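Long-range contacts in DNA repair protein RecO (PDB 1U5K), which probably takes part in DNA repair and in recombination by the RecF pathway, and carries a bound zinc ion: residues G10-R15 with I23-L28; W131-M136 with A213-L218; P81-P86 with G122-P127; L94-A99 with D114-S119. All coordinates share one frame; numbering follows the deposited sequence.

Contact 1 of 4, residues G10-R15 with I23-L28; sequences GIVIRR and IIVTLL
Ile-13 reaches across to Thr-26 and Leu-28. Its CG1 sits between the backbone N and the carbonyl carbon (chi1 64°), 3.5 Å from Thr-26 O, and its CD1 lies 3.8 Å from Leu-28 CG. The side chains of Ile-13 and Leu-28 cross at about a right angle, and CD1 also meets the methyl of Thr-26. On the face that carries Val-12, Val-25 and Leu-27, the packing is tight: Val-12 CG2 lies 3.4 Å from Leu-27 CD2, closer than ordinary carbon contact, while Val-12 CG1 meets Val-25 CG1. Arg-15 shares this face. Its chain is extended from CG to NE and lays one face of the guanidinium over Ile-23, with Ile-23 CG2 above the plane toward the rim; NH1 bonds to the carbonyls of Ser-47 and Leu-50. Arg-14 runs alongside Thr-26, pointing the same way. A water in the plane of its guanidinium, 3.0 Å from Arg-14 NH1, also bonds to Thr-26 OG1, and NH2 forms salt bridges with Glu-97 and Asp-100. Ile-11 and Leu-28 exchange two backbone bonds, N to O and back. Thr-26 then faces two residues at once, its O accepting from Ile-13 N (2.9 Å) and its N donating to Arg-14 O (3.0 Å). This is a classic beta bulge in an antiparallel hairpin, here joining the first two strands of the N-terminal OB fold.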
loop_
_atom_site.group_PDB
_atom_site.type_symbol
_atom_site.label_atom_id
_atom_site.label_comp_id
_atom_site.label_asym_id
_atom_site.label_seq_id
_atom_site.Cartn_x
_atom_site.Cartn_y
_atom_site.Cartn_z
ATOM N N GLY A 10 -12.108 15.464 -15.890
ATOM C CA GLY A 10 -10.944 15.411 -15.031
ATOM C C GLY A 10 -10.028 14.279 -15.423
ATOM O O GLY A 10 -10.179 13.676 -16.482
ATOM N N ILE A 11 -9.108 13.996 -14.508
ATOM C CA ILE A 11 -7.992 13.106 -14.729
ATOM C C ILE A 11 -8.177 11.813 -13.947
ATOM O O ILE A 11 -8.382 11.832 -12.735
ATOM C CB ILE A 11 -6.716 13.834 -14.268
ATOM C CG1 ILE A 11 -6.481 15.046 -15.179
ATOM C CG2 ILE A 11 -5.552 12.878 -14.450
ATOM C CD1 ILE A 11 -5.421 15.979 -14.721
ATOM N N VAL A 12 -7.993 10.711 -14.661
ATOM C CA VAL A 12 -8.110 9.371 -14.120
ATOM C C VAL A 12 -6.888 9.133 -13.260
ATOM O O VAL A 12 -5.769 9.227 -13.746
ATOM C CB VAL A 12 -8.134 8.304 -15.228
ATOM C CG1 VAL A 12 -8.235 6.906 -14.661
ATOM C CG2 VAL A 12 -9.273 8.545 -16.158
ATOM N N ILE A 13 -7.101 8.866 -11.981
ATOM C CA ILE A 13 -6.026 8.574 -11.043
ATOM C C ILE A 13 -5.946 7.118 -10.577
ATOM O O ILE A 13 -4.927 6.699 -10.024
ATOM C CB ILE A 13 -6.018 9.550 -9.860
ATOM C CG1 ILE A 13 -7.282 9.444 -9.008
ATOM C CG2 ILE A 13 -5.759 10.943 -10.374
ATOM C CD1 ILE A 13 -7.124 9.888 -7.574
ATOM N N ARG A 14 -7.005 6.348 -10.815
ATOM C CA ARG A 14 -7.033 4.930 -10.492
ATOM C C ARG A 14 -8.041 4.239 -11.407
ATOM O O ARG A 14 -9.114 4.780 -11.670
ATOM C CB ARG A 14 -7.394 4.676 -9.023
ATOM C CG ARG A 14 -6.849 3.360 -8.500
ATOM C CD ARG A 14 -7.010 3.114 -6.989
ATOM N NE ARG A 14 -6.345 4.129 -6.174
ATOM C CZ ARG A 14 -6.960 5.129 -5.560
ATOM N NH1 ARG A 14 -8.282 5.254 -5.593
ATOM N NH2 ARG A 14 -6.256 6.006 -4.862
ATOM N N ARG A 15 -7.686 3.033 -11.842
ATOM C CA ARG A 15 -8.505 2.179 -12.705
ATOM C C ARG A 15 -8.493 0.780 -12.104
ATOM O O ARG A 15 -7.423 0.240 -11.824
ATOM C CB ARG A 15 -7.931 2.191 -14.120
ATOM C CG ARG A 15 -8.415 1.100 -15.048
ATOM C CD ARG A 15 -7.736 1.123 -16.409
ATOM N NE ARG A 15 -8.162 -0.023 -17.215
ATOM C CZ ARG A 15 -8.969 0.056 -18.259
ATOM N NH1 ARG A 15 -9.450 1.222 -18.639
ATOM N NH2 ARG A 15 -9.295 -1.033 -18.940
ATOM N N ILE A 23 -15.212 -1.373 -15.367
ATOM C CA ILE A 23 -14.059 -0.526 -15.073
ATOM C C ILE A 23 -14.490 0.527 -14.068
ATOM O O ILE A 23 -15.416 1.277 -14.339
ATOM C CB ILE A 23 -13.494 0.155 -16.326
ATOM C CG1 ILE A 23 -13.137 -0.851 -17.413
ATOM C CG2 ILE A 23 -12.270 0.982 -15.963
ATOM C CD1 ILE A 23 -13.076 -0.218 -18.790
ATOM N N ILE A 24 -13.890 0.514 -12.885
ATOM C CA ILE A 24 -14.169 1.469 -11.828
ATOM C C ILE A 24 -13.010 2.465 -11.808
ATOM O O ILE A 24 -11.842 2.098 -11.675
ATOM C CB ILE A 24 -14.285 0.766 -10.472
ATOM C CG1 ILE A 24 -15.489 -0.178 -10.414
ATOM C CG2 ILE A 24 -14.345 1.795 -9.363
ATOM C CD1 ILE A 24 -15.622 -0.895 -9.083
ATOM N N VAL A 25 -13.341 3.740 -11.952
ATOM C CA VAL A 25 -12.316 4.768 -12.000
ATOM C C VAL A 25 -12.535 5.806 -10.930
ATOM O O VAL A 25 -13.658 6.110 -10.540
ATOM C CB VAL A 25 -12.239 5.497 -13.340
ATOM C CG1 VAL A 25 -11.524 4.629 -14.346
ATOM C CG2 VAL A 25 -13.607 5.942 -13.812
ATOM N N THR A 26 -11.418 6.323 -10.434
ATOM C CA THR A 26 -11.465 7.528 -9.639
ATOM C C THR A 26 -10.876 8.652 -10.481
ATOM O O THR A 26 -9.845 8.484 -11.128
ATOM C CB THR A 26 -10.718 7.306 -8.340
ATOM O OG1 THR A 26 -11.404 6.312 -7.576
ATOM C CG2 THR A 26 -10.787 8.541 -7.459
ATOM N N LEU A 27 -11.540 9.798 -10.452
ATOM C CA LEU A 27 -11.073 10.973 -11.157
ATOM C C LEU A 27 -10.884 12.125 -10.191
ATOM O O LEU A 27 -11.645 12.331 -9.242
ATOM C CB LEU A 27 -12.058 11.407 -12.236
ATOM C CG LEU A 27 -12.636 10.462 -13.288
ATOM C CD1 LEU A 27 -13.325 11.367 -14.291
ATOM C CD2 LEU A 27 -11.601 9.667 -13.977
ATOM N N LEU A 28 -9.850 12.910 -10.455
ATOM C CA LEU A 28 -9.771 14.229 -9.858
ATOM C C LEU A 28 -10.274 15.240 -10.881
ATOM O O LEU A 28 -9.838 15.238 -12.028
ATOM C CB LEU A 28 -8.349 14.506 -9.393
ATOM C CG LEU A 28 -7.818 13.553 -8.328
ATOM C CD1 LEU A 28 -6.418 14.010 -8.016
ATOM C CD2 LEU A 28 -8.706 13.472 -7.103
HETATM O O HOH W 1 -10.422 4.066 -7.321
#

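Contact 2 of 4, residues W131-M136 with A213-L218; sequences WVALVM and ALWRAL
Leu-134 sets its CD2 methyl over the face of the Trp-215 indole. This CD2 stands 3.4 Å from the centroid of the six-membered ring and only 10° off the ring normal, a CH-pi contact centred on the face. CG of the same leucine follows over the ring, 3.5 Å from Trp-215 CZ2, and CD1 comes to 4.0 Å from Trp-215 NE1. The indole is held from its polar end as well, for Trp-215 NE1 bonds to Glu-130, one residue before the opposing segment. Beyond the leucine, Ala-133 CB approaches the far end of the ring at CH2 (4.0 Å). The two segments belong to helices 129-141 and 211-225 of the C-terminal helical region, which run in roughly the same direction at 36° with axes 11.0 Å apart, so that large side chains fill the interval. Leu-214 crosses Leu-134 at about a right angle, its CB 3.9 Å from Leu-134 CD2. Its own CD1 meets the edge of the second indole, 4.1 Å from Trp-131 CZ3 and near the plane of that ring. Trp-131 CB points away from the opposite helix and CG is anti to the backbone N (chi1 -173°); the six-membered end of the indole comes nearer. Val-135 CG2 sits over one face of this indole, toward the rim, and NE1 bonds to Ser-201 O.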
loop_
_atom_site.group_PDB
_atom_site.type_symbol
_atom_site.label_atom_id
_atom_site.label_comp_id
_atom_site.label_asym_id
_atom_site.label_seq_id
_atom_site.Cartn_x
_atom_site.Cartn_y
_atom_site.Cartn_z
ATOM N N TRP A 131 11.950 16.368 -9.046
ATOM C CA TRP A 131 11.902 17.714 -8.497
ATOM C C TRP A 131 10.510 18.320 -8.699
ATOM O O TRP A 131 9.993 19.027 -7.827
ATOM C CB TRP A 131 12.996 18.644 -9.040
ATOM C CG TRP A 131 13.009 19.955 -8.330
ATOM C CD1 TRP A 131 12.782 21.175 -8.877
ATOM C CD2 TRP A 131 13.229 20.181 -6.934
ATOM N NE1 TRP A 131 12.828 22.144 -7.907
ATOM C CE2 TRP A 131 13.116 21.566 -6.705
ATOM C CE3 TRP A 131 13.514 19.348 -5.844
ATOM C CZ2 TRP A 131 13.263 22.139 -5.439
ATOM C CZ3 TRP A 131 13.617 19.904 -4.596
ATOM C CH2 TRP A 131 13.532 21.292 -4.406
ATOM N N VAL A 132 9.906 18.064 -9.853
ATOM C CA VAL A 132 8.525 18.499 -10.069
ATOM C C VAL A 132 7.642 17.924 -8.957
ATOM O O VAL A 132 6.845 18.636 -8.344
ATOM C CB VAL A 132 8.007 18.101 -11.459
ATOM C CG1 VAL A 132 6.571 18.526 -11.689
ATOM C CG2 VAL A 132 8.861 18.729 -12.570
ATOM N N ALA A 133 7.790 16.635 -8.681
ATOM C CA ALA A 133 6.925 15.981 -7.701
ATOM C C ALA A 133 7.154 16.495 -6.286
ATOM O O ALA A 133 6.178 16.706 -5.570
ATOM C CB ALA A 133 7.075 14.463 -7.769
ATOM N N LEU A 134 8.405 16.721 -5.884
ATOM C CA LEU A 134 8.709 17.349 -4.608
ATOM C C LEU A 134 8.015 18.694 -4.469
ATOM O O LEU A 134 7.306 18.967 -3.499
ATOM C CB LEU A 134 10.207 17.493 -4.332
ATOM C CG LEU A 134 10.813 16.300 -3.619
ATOM C CD1 LEU A 134 12.314 16.435 -3.626
ATOM C CD2 LEU A 134 10.253 16.040 -2.209
ATOM N N VAL A 135 8.192 19.528 -5.481
ATOM C CA VAL A 135 7.676 20.883 -5.459
ATOM C C VAL A 135 6.156 20.903 -5.393
ATOM O O VAL A 135 5.584 21.629 -4.591
ATOM C CB VAL A 135 8.194 21.694 -6.658
ATOM C CG1 VAL A 135 7.437 22.989 -6.801
ATOM C CG2 VAL A 135 9.667 21.940 -6.468
ATOM N N MET A 136 5.526 20.063 -6.206
ATOM C CA MET A 136 4.087 20.048 -6.378
ATOM C C MET A 136 3.421 19.414 -5.161
ATOM O O MET A 136 2.400 19.896 -4.678
ATOM C CB MET A 136 3.729 19.295 -7.662
ATOM C CG MET A 136 4.235 20.021 -8.912
ATOM S SD MET A 136 3.515 21.638 -9.107
ATOM C CE MET A 136 2.067 21.239 -9.784
ATOM N N ALA A 213 15.787 13.669 2.658
ATOM C CA ALA A 213 15.326 14.462 3.795
ATOM C C ALA A 213 13.971 15.135 3.551
ATOM O O ALA A 213 13.092 15.119 4.421
ATOM C CB ALA A 213 16.355 15.505 4.150
ATOM N N LEU A 214 13.819 15.704 2.359
ATOM C CA LEU A 214 12.567 16.313 1.920
ATOM C C LEU A 214 11.404 15.328 1.790
ATOM O O LEU A 214 10.297 15.637 2.237
ATOM C CB LEU A 214 12.759 17.079 0.619
ATOM C CG LEU A 214 13.748 18.244 0.691
ATOM C CD1 LEU A 214 13.877 18.907 -0.670
ATOM C CD2 LEU A 214 13.222 19.251 1.704
ATOM N N TRP A 215 11.660 14.153 1.221
ATOM C CA TRP A 215 10.641 13.125 1.106
ATOM C C TRP A 215 10.244 12.648 2.490
ATOM O O TRP A 215 9.064 12.433 2.750
ATOM C CB TRP A 215 11.079 11.922 0.270
ATOM C CG TRP A 215 11.061 12.200 -1.187
ATOM C CD1 TRP A 215 12.152 12.203 -2.015
ATOM C CD2 TRP A 215 9.932 12.555 -1.997
ATOM N NE1 TRP A 215 11.764 12.524 -3.288
ATOM C CE2 TRP A 215 10.409 12.736 -3.312
ATOM C CE3 TRP A 215 8.571 12.755 -1.753
ATOM C CZ2 TRP A 215 9.580 13.110 -4.363
ATOM C CZ3 TRP A 215 7.741 13.123 -2.809
ATOM C CH2 TRP A 215 8.256 13.324 -4.096
ATOM N N ARG A 216 11.216 12.501 3.382
ATOM C CA ARG A 216 10.954 11.967 4.710
ATOM C C ARG A 216 10.080 12.904 5.525
ATOM O O ARG A 216 9.135 12.471 6.182
ATOM C CB ARG A 216 12.240 11.605 5.450
ATOM C CG ARG A 216 12.813 10.256 5.027
ATOM C CD ARG A 216 13.798 9.638 6.012
ATOM N NE ARG A 216 14.876 10.589 6.277
ATOM C CZ ARG A 216 15.976 10.701 5.543
ATOM N NH1 ARG A 216 16.190 9.894 4.510
ATOM N NH2 ARG A 216 16.874 11.620 5.863
ATOM N N ALA A 217 10.372 14.194 5.449
ATOM C CA ALA A 217 9.642 15.187 6.210
ATOM C C ALA A 217 8.194 15.233 5.731
ATOM O O ALA A 217 7.266 15.258 6.547
ATOM C CB ALA A 217 10.307 16.515 6.065
ATOM N N LEU A 218 8.030 15.186 4.413
ATOM C CA LEU A 218 6.715 15.158 3.789
ATOM C C LEU A 218 5.891 13.966 4.286
ATOM O O LEU A 218 4.738 14.162 4.667
ATOM C CB LEU A 218 6.828 15.176 2.266
ATOM C CG LEU A 218 5.516 15.100 1.486
ATOM C CD1 LEU A 218 4.774 16.371 1.695
ATOM C CD2 LEU A 218 5.757 14.771 0.012
#

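Contact 3 of 4, residues P81-P86 with G122-P127; sequences PTLAEP and GVAHQP
With CG anti to the carbonyl carbon (chi1 -66°) and CD1 anti to CA (chi2 -177°), the Leu-83 side chain carries its other methyl, CD2, onto helix 110-125, against Ala-124 and Val-123. The contact joins a 3-10 turn, residues 81-84, to the C-terminal end of that helix; the turn belongs to the connection between strand 69-78 of the N-terminal domain and helix 86-102. Leu-83 CD2 lies 3.7 Å from Ala-124 CB and 3.8 Å from Val-123 CG1, so one methyl serves both neighbours. Val-123 presents CG1 by holding it anti to the backbone N (chi1 159°). The apolar contacts continue from this pair, since Leu-83 also touches Phe-53 and Ala-92, and Val-123 touches Phe-91 and Val-132. Thr-82 faces Ala-124 from the same turn, but its methyl is modelled too close to the alanine carbonyl for that approach to be trusted. The turn itself is closed by backbone bonds from Ala-84 N to Pro-81 O and from Glu-85 N to Thr-82 O. Glu-85 then takes the N-cap position of helix 86-102, its OE1 paired with Arg-88, whose NH1 also bonds to the carbonyls of Val-123 and Gln-126. At the polar margin of the contact, a water donates a hydrogen bond to Ala-124 O at 2.8 Å.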
loop_
_atom_site.group_PDB
_atom_site.type_symbol
_atom_site.label_atom_id
_atom_site.label_comp_id
_atom_site.label_asym_id
_atom_site.label_seq_id
_atom_site.Cartn_x
_atom_site.Cartn_y
_atom_site.Cartn_z
ATOM N N PRO A 81 1.576 11.257 -23.618
ATOM C CA PRO A 81 2.143 9.967 -24.045
ATOM C C PRO A 81 3.497 9.650 -23.419
ATOM O O PRO A 81 3.945 8.528 -23.268
ATOM C CB PRO A 81 2.317 10.111 -25.565
ATOM C CG PRO A 81 1.748 11.410 -25.968
ATOM C CD PRO A 81 1.315 12.181 -24.741
ATOM N N THR A 82 4.180 10.708 -23.010
ATOM C CA THR A 82 5.508 10.627 -22.431
ATOM C C THR A 82 5.500 10.028 -21.010
ATOM O O THR A 82 6.499 9.481 -20.526
ATOM C CB THR A 82 5.879 12.119 -22.564
ATOM O OG1 THR A 82 6.950 12.375 -23.488
ATOM C CG2 THR A 82 6.022 12.883 -21.308
ATOM N N LEU A 83 4.354 10.102 -20.341
ATOM C CA LEU A 83 4.111 9.359 -19.105
ATOM C C LEU A 83 4.258 7.850 -19.217
ATOM O O LEU A 83 4.351 7.163 -18.200
ATOM C CB LEU A 83 2.759 9.733 -18.500
ATOM C CG LEU A 83 2.618 11.169 -18.005
ATOM C CD1 LEU A 83 1.262 11.448 -17.357
ATOM C CD2 LEU A 83 3.780 11.554 -17.094
ATOM N N ALA A 84 4.333 7.315 -20.433
ATOM C CA ALA A 84 4.672 5.905 -20.603
ATOM C C ALA A 84 6.147 5.612 -20.334
ATOM O O ALA A 84 6.527 4.474 -20.073
ATOM C CB ALA A 84 4.252 5.400 -21.977
ATOM N N GLU A 85 6.996 6.631 -20.324
ATOM C CA GLU A 85 8.372 6.432 -19.894
ATOM C C GLU A 85 8.365 6.034 -18.410
ATOM O O GLU A 85 7.742 6.723 -17.603
ATOM C CB GLU A 85 9.206 7.693 -20.117
ATOM C CG GLU A 85 9.327 8.192 -21.550
ATOM C CD GLU A 85 9.977 9.563 -21.622
ATOM O OE1 GLU A 85 10.762 9.911 -20.714
ATOM O OE2 GLU A 85 9.705 10.317 -22.582
ATOM N N PRO A 86 9.024 4.935 -18.041
ATOM C CA PRO A 86 8.917 4.397 -16.676
ATOM C C PRO A 86 9.201 5.355 -15.515
ATOM O O PRO A 86 8.500 5.302 -14.503
ATOM C CB PRO A 86 9.902 3.223 -16.666
ATOM C CG PRO A 86 10.064 2.833 -18.099
ATOM C CD PRO A 86 9.849 4.083 -18.918
ATOM N N GLY A 122 4.232 18.810 -15.773
ATOM C CA GLY A 122 5.618 18.888 -15.347
ATOM C C GLY A 122 6.376 17.578 -15.321
ATOM O O GLY A 122 7.529 17.521 -15.754
ATOM N N VAL A 123 5.755 16.520 -14.805
ATOM C CA VAL A 123 6.400 15.217 -14.745
ATOM C C VAL A 123 6.545 14.675 -16.160
ATOM O O VAL A 123 7.492 13.956 -16.471
ATOM C CB VAL A 123 5.598 14.245 -13.856
ATOM C CG1 VAL A 123 5.917 12.798 -14.145
ATOM C CG2 VAL A 123 5.825 14.568 -12.385
ATOM N N ALA A 124 5.578 15.004 -17.008
ATOM C CA ALA A 124 5.596 14.530 -18.387
ATOM C C ALA A 124 6.650 15.264 -19.224
ATOM O O ALA A 124 7.218 14.656 -20.128
ATOM C CB ALA A 124 4.232 14.702 -19.020
ATOM N N HIS A 125 6.903 16.537 -18.936
ATOM C CA HIS A 125 7.709 17.382 -19.830
ATOM C C HIS A 125 9.054 17.895 -19.343
ATOM O O HIS A 125 9.898 18.255 -20.172
ATOM C CB HIS A 125 6.888 18.591 -20.258
ATOM C CG HIS A 125 5.625 18.214 -20.956
ATOM N ND1 HIS A 125 5.600 17.258 -21.945
ATOM C CD2 HIS A 125 4.343 18.617 -20.785
ATOM C CE1 HIS A 125 4.364 17.126 -22.390
ATOM N NE2 HIS A 125 3.580 17.928 -21.695
ATOM N N GLN A 126 9.256 17.954 -18.029
ATOM C CA GLN A 126 10.449 18.564 -17.450
ATOM C C GLN A 126 11.627 17.597 -17.281
ATOM O O GLN A 126 11.434 16.382 -17.170
ATOM C CB GLN A 126 10.141 19.275 -16.125
ATOM C CG GLN A 126 9.131 20.415 -16.158
ATOM C CD GLN A 126 9.548 21.672 -16.923
ATOM O OE1 GLN A 126 9.051 22.759 -16.627
ATOM N NE2 GLN A 126 10.431 21.534 -17.904
ATOM N N PRO A 127 12.857 18.102 -17.371
ATOM C CA PRO A 127 14.048 17.261 -17.215
ATOM C C PRO A 127 14.184 16.503 -15.885
ATOM O O PRO A 127 14.772 15.432 -15.916
ATOM C CB PRO A 127 15.227 18.232 -17.396
ATOM C CG PRO A 127 14.688 19.559 -17.807
ATOM C CD PRO A 127 13.200 19.451 -17.847
HETATM O O HOH W 2 9.132 14.740 -22.157
#

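Contact 4 of 4, residues L94-A99 with D114-S119; sequences LMAEFA and DLFAAS
Phe-116 enters the side of helix 86-102 edge first, and much of the contact's buried surface belongs to it. CG stands anti to the backbone N (chi1 176°). At the far side of the ring, CE1 lies 3.6 Å from Met-95 O. The carbonyl carbon of Met-95 and the nitrogen of Ala-96 lie in the plane of the ring at that edge, so the phenyl meets the peptide unit between these two residues with its rim. Along the same helix, Ala-99 CB approaches CD1 at 3.9 Å and Ala-96 CB lies 4.3 Å from CZ; the small residues let the ring come close to the backbone.

Met-95 points its CB at the opposite helix, 4.0 Å from Phe-116 CE1, but bends at chi2 and chi3, and its far end leads away toward Ala-133 of helix 129-141. Its CG remains beside Ser-119, 3.7 Å from OG. That hydroxyl is turned back on its own helix and donates to Phe-116 O at 2.7 Å, in the plane of the carbonyl and on a lone pair. The buried OG is thus satisfied within its own helix while Met-95 CB and CG lie beside it. Ile-13 of strand 5-17 touches both Ala-96 and Phe-116. The segments run nearly antiparallel, at 158° with axes 10.5 Å apart, as in a helical hairpin: helices 86-102 and 110-125 pair in the C-terminal helical region and meet the OB fold.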
loop_
_atom_site.group_PDB
_atom_site.type_symbol
_atom_site.label_atom_id
_atom_site.label_comp_id
_atom_site.label_asym_id
_atom_site.label_seq_id
_atom_site.Cartn_x
_atom_site.Cartn_y
_atom_site.Cartn_z
ATOM N N LEU A 94 2.872 8.567 -8.215
ATOM C CA LEU A 94 3.033 9.177 -6.908
ATOM C C LEU A 94 2.104 10.380 -6.720
ATOM O O LEU A 94 1.419 10.458 -5.705
ATOM C CB LEU A 94 4.493 9.532 -6.651
ATOM C CG LEU A 94 4.855 10.334 -5.406
ATOM C CD1 LEU A 94 4.367 9.639 -4.153
ATOM C CD2 LEU A 94 6.358 10.501 -5.371
ATOM N N MET A 95 2.071 11.316 -7.663
ATOM C CA MET A 95 1.226 12.503 -7.500
ATOM C C MET A 95 -0.226 12.063 -7.359
ATOM O O MET A 95 -0.935 12.638 -6.542
ATOM C CB MET A 95 1.336 13.465 -8.677
ATOM C CG MET A 95 2.742 14.037 -8.781
ATOM S SD MET A 95 3.262 15.024 -7.388
ATOM C CE MET A 95 3.916 13.853 -6.314
ATOM N N ALA A 96 -0.641 11.079 -8.151
ATOM C CA ALA A 96 -2.022 10.619 -8.145
ATOM C C ALA A 96 -2.441 10.075 -6.775
ATOM O O ALA A 96 -3.448 10.512 -6.211
ATOM C CB ALA A 96 -2.268 9.619 -9.239
ATOM N N GLU A 97 -1.656 9.145 -6.240
ATOM C CA GLU A 97 -1.987 8.500 -4.969
ATOM C C GLU A 97 -1.777 9.478 -3.805
ATOM O O GLU A 97 -2.536 9.514 -2.841
ATOM C CB GLU A 97 -1.202 7.192 -4.807
ATOM C CG GLU A 97 -1.628 6.091 -5.772
ATOM C CD GLU A 97 -2.996 5.496 -5.453
ATOM O OE1 GLU A 97 -3.593 5.781 -4.387
ATOM O OE2 GLU A 97 -3.481 4.697 -6.275
ATOM N N PHE A 98 -0.795 10.367 -3.932
ATOM C CA PHE A 98 -0.534 11.350 -2.896
ATOM C C PHE A 98 -1.699 12.326 -2.817
ATOM O O PHE A 98 -2.214 12.602 -1.727
ATOM C CB PHE A 98 0.757 12.127 -3.180
ATOM C CG PHE A 98 0.974 13.291 -2.259
ATOM C CD1 PHE A 98 1.459 13.115 -0.972
ATOM C CD2 PHE A 98 0.685 14.574 -2.690
ATOM C CE1 PHE A 98 1.661 14.226 -0.129
ATOM C CE2 PHE A 98 0.905 15.668 -1.866
ATOM C CZ PHE A 98 1.365 15.488 -0.579
ATOM N N ALA A 99 -2.128 12.831 -3.967
ATOM C CA ALA A 99 -3.239 13.783 -3.959
ATOM C C ALA A 99 -4.524 13.183 -3.375
ATOM O O ALA A 99 -5.225 13.818 -2.584
ATOM C CB ALA A 99 -3.489 14.346 -5.343
ATOM N N ASP A 114 -6.209 22.252 -10.634
ATOM C CA ASP A 114 -5.328 22.914 -11.596
ATOM C C ASP A 114 -3.853 22.652 -11.300
ATOM O O ASP A 114 -3.045 22.418 -12.204
ATOM C CB ASP A 114 -5.536 24.425 -11.553
ATOM C CG ASP A 114 -6.813 24.861 -12.237
ATOM O OD1 ASP A 114 -7.319 24.148 -13.136
ATOM O OD2 ASP A 114 -7.348 25.934 -11.908
ATOM N N LEU A 115 -3.515 22.726 -10.018
ATOM C CA LEU A 115 -2.183 22.395 -9.545
ATOM C C LEU A 115 -1.843 20.934 -9.787
ATOM O O LEU A 115 -0.707 20.615 -10.155
ATOM C CB LEU A 115 -2.036 22.680 -8.057
ATOM C CG LEU A 115 -0.839 23.406 -7.449
ATOM C CD1 LEU A 115 -0.430 22.667 -6.192
ATOM C CD2 LEU A 115 0.373 23.723 -8.316
ATOM N N PHE A 116 -2.784 20.032 -9.513
ATOM C CA PHE A 116 -2.550 18.622 -9.828
ATOM C C PHE A 116 -2.267 18.362 -11.314
ATOM O O PHE A 116 -1.318 17.665 -11.683
ATOM C CB PHE A 116 -3.707 17.754 -9.334
ATOM C CG PHE A 116 -3.559 16.320 -9.708
ATOM C CD1 PHE A 116 -2.676 15.510 -9.010
ATOM C CD2 PHE A 116 -4.277 15.792 -10.755
ATOM C CE1 PHE A 116 -2.498 14.194 -9.380
ATOM C CE2 PHE A 116 -4.113 14.481 -11.119
ATOM C CZ PHE A 116 -3.223 13.680 -10.437
ATOM N N ALA A 117 -3.096 18.922 -12.184
ATOM C CA ALA A 117 -2.935 18.767 -13.624
ATOM C C ALA A 117 -1.567 19.288 -14.063
ATOM O O ALA A 117 -0.862 18.629 -14.841
ATOM C CB ALA A 117 -4.065 19.470 -14.373
ATOM N N ALA A 118 -1.141 20.407 -13.484
ATOM C CA ALA A 118 0.161 20.991 -13.829
ATOM C C ALA A 118 1.297 20.081 -13.381
ATOM O O ALA A 118 2.325 19.986 -14.039
ATOM C CB ALA A 118 0.316 22.373 -13.199
ATOM N N SER A 119 1.100 19.390 -12.260
ATOM C CA SER A 119 2.089 18.455 -11.750
ATOM C C SER A 119 2.314 17.340 -12.750
ATOM O O SER A 119 3.454 16.962 -12.990
ATOM C CB SER A 119 1.729 17.947 -10.338
ATOM O OG SER A 119 0.874 16.828 -10.368
#

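Contact 4 lies near the middle of the chain, its centre about 13 Å from the centres of each of the other three. It meets contact 1 where the helical region abuts the OB fold: Arg-14 NH2 forms a salt bridge of 2.7 Å with Glu-97 OE1, and Ile-13 CG2 packs 3.7 Å from Phe-116 CZ. On another side, Ala-133 CB of contact 2 touches Met-95 CE at 3.5 Å. Contact 3 shares helix 110-125 with contact 4 and reaches contact 2 through Val-132. Contacts 1 and 2, with centres about 24 Å apart, do not touch. All four lie away from the zinc site of Cys-153, Cys-156, Cys-173 and Cys-176.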